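Local coordinates for protein transcriptional regulator, MarR family (Listeria monocytogenes str. 4b, PDB 2QWW) that probably binds DNA as a winged-helix dimer and regulates transcription, as expected of a MarR-family repressor, at residues 45-49 / 61-67. Residues are numbered along the deposited sequence; the frame is centred on the assembly and turned at random.
Sequences AMINV and LTKRLII
Val49 overlaps three side chains of segment 61-67, a short beta-branched residue whose two methyls can touch different partners at once. Its CG1, anti to the backbone N (chi1 168°), presses on Leu61 CD1 at 3.5 Å, tighter than usual for two carbons, while CG2 rests on Leu65 CD2 at 3.7 Å. Arg64 runs past Val49 in the opposite sense: the aliphatic CD lies along the valine, and NH1 comes within 3.5 Å of Val49 CG1, the guanidinium meeting that methyl obliquely. A long side chain with a charged end fits this outer margin, and its NH1 is at the same time hydrogen-bonded to Thr53 OG1.

One turn earlier, the selenomethionine Met46 extends through its first two torsions and then bends at chi3 (-62°), bringing the terminal CE to 3.5 Å from Leu65 CD1 and 4.0 Å from Ile67 CD1. Its CG touches Leu61 CD2, and the flexible chain crosses both leucines at about a right angle and fills the inner side, where Asn75 and Leu79 of helix 69-81 meet it. Ala45, with a single methyl, lets Leu65 CD2 come close to the backbone, 3.9 Å from Ala45 C.

Leu61 and Leu65, a helical turn apart, thus form an apolar ridge against helix 41-52; the axes of segments 45-49 and 61-65 make an angle of 119°. Ile66, at positive phi, ends helix 58-65 and starts the turn toward helix 69-81. This succession of helices, packed against a small antiparallel sheet, is characteristic of the winged helix-turn-helix domain of MarR regulators.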
ATOM      1  N   ALA A  45      -8.677  -4.452   6.137  1.00 33.63           N
ATOM      2  CA  ALA A  45      -8.972  -3.313   5.278  1.00 35.45           C
ATOM      3  C   ALA A  45     -10.469  -3.002   5.336  1.00 36.58           C
ATOM      4  O   ALA A  45     -10.874  -1.841   5.461  1.00 37.48           O
ATOM      5  CB  ALA A  45      -8.544  -3.599   3.859  1.00 38.09           C
HETATM    6  N   MSE A  46     -11.287  -4.051   5.269  1.00 36.68           N
HETATM    7  CA  MSE A  46     -12.752  -3.935   5.357  1.00 34.74           C
HETATM    8  C   MSE A  46     -13.173  -3.360   6.697  1.00 35.36           C
HETATM    9  O   MSE A  46     -13.984  -2.435   6.754  1.00 33.93           O
HETATM   10  CB  MSE A  46     -13.380  -5.311   5.147  1.00 34.70           C
HETATM   11  CG  MSE A  46     -14.921  -5.392   5.247  1.00 37.27           C
HETATM   12 SE   MSE A  46     -15.722  -7.080   4.521  0.75 31.57          SE
HETATM   13  CE  MSE A  46     -15.169  -6.914   2.742  1.00 38.62           C
ATOM     14  N   ILE A  47     -12.615  -3.917   7.770  1.00 36.82           N
ATOM     15  CA  ILE A  47     -12.909  -3.478   9.134  1.00 36.35           C
ATOM     16  C   ILE A  47     -12.637  -1.993   9.272  1.00 36.92           C
ATOM     17  O   ILE A  47     -13.442  -1.269   9.832  1.00 35.45           O
ATOM     18  CB  ILE A  47     -12.047  -4.222  10.178  1.00 36.77           C
ATOM     19  CG1 ILE A  47     -12.422  -5.701  10.253  1.00 39.84           C
ATOM     20  CG2 ILE A  47     -12.213  -3.606  11.569  1.00 36.95           C
ATOM     21  CD1 ILE A  47     -13.682  -6.010  11.006  1.00 43.50           C
ATOM     22  N   ASN A  48     -11.509  -1.555   8.723  1.00 39.31           N
ATOM     23  CA  ASN A  48     -11.085  -0.165   8.788  1.00 41.08           C
ATOM     24  C   ASN A  48     -11.977   0.801   7.995  1.00 40.84           C
ATOM     25  O   ASN A  48     -12.254   1.908   8.463  1.00 42.09           O
ATOM     26  CB  ASN A  48      -9.610  -0.062   8.389  1.00 40.58           C
ATOM     27  CG  ASN A  48      -8.677  -0.735   9.418  1.00 43.33           C
ATOM     28  OD1 ASN A  48      -8.947  -0.710  10.624  1.00 46.16           O
ATOM     29  ND2 ASN A  48      -7.574  -1.327   8.939  1.00 42.79           N
ATOM     30  N   VAL A  49     -12.437   0.373   6.829  1.00 39.52           N
ATOM     31  CA  VAL A  49     -13.386   1.150   6.048  1.00 39.02           C
ATOM     32  C   VAL A  49     -14.685   1.282   6.831  1.00 38.71           C
ATOM     33  O   VAL A  49     -15.234   2.365   6.945  1.00 38.98           O
ATOM     34  CB  VAL A  49     -13.703   0.488   4.709  1.00 38.48           C
ATOM     35  CG1 VAL A  49     -14.894   1.153   4.035  1.00 40.84           C
ATOM     36  CG2 VAL A  49     -12.470   0.499   3.770  1.00 40.30           C
ATOM     37  N   LEU A  61     -18.847  -0.648  -0.197  1.00 43.87           N
ATOM     38  CA  LEU A  61     -17.709  -1.232   0.496  1.00 42.39           C
ATOM     39  C   LEU A  61     -16.815  -1.928  -0.529  1.00 43.11           C
ATOM     40  O   LEU A  61     -15.604  -1.715  -0.547  1.00 42.63           O
ATOM     41  CB  LEU A  61     -18.214  -2.173   1.595  1.00 42.43           C
ATOM     42  CG  LEU A  61     -17.217  -2.888   2.512  1.00 40.42           C
ATOM     43  CD1 LEU A  61     -16.198  -1.940   3.111  1.00 35.69           C
ATOM     44  CD2 LEU A  61     -17.994  -3.597   3.598  1.00 40.77           C
ATOM     45  N   THR A  62     -17.426  -2.698  -1.427  1.00 45.27           N
ATOM     46  CA  THR A  62     -16.685  -3.408  -2.469  1.00 46.58           C
ATOM     47  C   THR A  62     -15.924  -2.438  -3.349  1.00 47.85           C
ATOM     48  O   THR A  62     -14.749  -2.650  -3.637  1.00 49.01           O
ATOM     49  CB  THR A  62     -17.590  -4.158  -3.467  1.00 46.69           C
ATOM     50  OG1 THR A  62     -18.201  -3.207  -4.349  1.00 49.77           O
ATOM     51  CG2 THR A  62     -18.653  -5.005  -2.786  1.00 45.05           C
ATOM     52  N   LYS A  63     -16.618  -1.388  -3.798  1.00 49.07           N
ATOM     53  CA  LYS A  63     -16.048  -0.371  -4.690  1.00 48.68           C
ATOM     54  C   LYS A  63     -14.888   0.361  -4.048  1.00 48.23           C
ATOM     55  O   LYS A  63     -13.933   0.726  -4.728  1.00 48.47           O
ATOM     56  CB  LYS A  63     -17.118   0.641  -5.148  1.00 48.12           C
ATOM     57  N   ARG A  64     -14.958   0.572  -2.742  1.00 47.13           N
ATOM     58  CA  ARG A  64     -13.862   1.244  -2.049  1.00 47.92           C
ATOM     59  C   ARG A  64     -12.659   0.308  -1.861  1.00 49.12           C
ATOM     60  O   ARG A  64     -11.506   0.746  -1.925  1.00 49.88           O
ATOM     61  CB  ARG A  64     -14.309   1.801  -0.701  1.00 47.57           C
ATOM     62  CG  ARG A  64     -13.331   2.832  -0.190  1.00 49.72           C
ATOM     63  CD  ARG A  64     -13.662   3.365   1.160  1.00 51.85           C
ATOM     64  NE  ARG A  64     -14.729   4.360   1.224  1.00 48.74           N
ATOM     65  CZ  ARG A  64     -15.115   4.928   2.365  1.00 49.32           C
ATOM     66  NH1 ARG A  64     -14.532   4.606   3.510  1.00 51.70           N
ATOM     67  NH2 ARG A  64     -16.079   5.825   2.384  1.00 53.85           N
ATOM     68  N   LEU A  65     -12.926  -0.971  -1.616  1.00 49.75           N
ATOM     69  CA  LEU A  65     -11.865  -1.969  -1.460  1.00 49.09           C
ATOM     70  C   LEU A  65     -11.369  -2.447  -2.827  1.00 51.01           C
ATOM     71  O   LEU A  65     -10.329  -3.086  -2.919  1.00 51.12           O
ATOM     72  CB  LEU A  65     -12.379  -3.159  -0.659  1.00 48.54           C
ATOM     73  CG  LEU A  65     -12.838  -2.881   0.781  1.00 45.84           C
ATOM     74  CD1 LEU A  65     -13.551  -4.080   1.348  1.00 45.07           C
ATOM     75  CD2 LEU A  65     -11.687  -2.477   1.656  1.00 44.40           C
ATOM     76  N   ILE A  66     -12.129  -2.148  -3.876  1.00 52.94           N
ATOM     77  CA  ILE A  66     -11.786  -2.535  -5.239  1.00 54.73           C
ATOM     78  C   ILE A  66     -11.655  -4.057  -5.258  1.00 55.68           C
ATOM     79  O   ILE A  66     -10.602  -4.608  -5.587  1.00 57.78           O
ATOM     80  CB  ILE A  66     -10.508  -1.813  -5.755  1.00 55.04           C
ATOM     81  CG1 ILE A  66     -10.551  -0.322  -5.406  1.00 55.28           C
ATOM     82  CG2 ILE A  66     -10.356  -1.990  -7.278  1.00 56.20           C
ATOM     83  CD1 ILE A  66      -9.355   0.448  -5.891  1.00 56.59           C
ATOM     84  N   ILE A  67     -12.745  -4.717  -4.871  1.00 55.02           N
ATOM     85  CA  ILE A  67     -12.822  -6.170  -4.821  1.00 55.03           C
ATOM     86  C   ILE A  67     -14.091  -6.603  -5.525  1.00 55.49           C
ATOM     87  O   ILE A  67     -14.966  -5.784  -5.808  1.00 54.52           O
ATOM     88  CB  ILE A  67     -12.833  -6.722  -3.368  1.00 54.50           C
ATOM     89  CG1 ILE A  67     -14.013  -6.153  -2.566  1.00 54.09           C
ATOM     90  CG2 ILE A  67     -11.522  -6.407  -2.670  1.00 58.70           C
ATOM     91  CD1 ILE A  67     -14.079  -6.622  -1.125  1.00 55.81           C
TER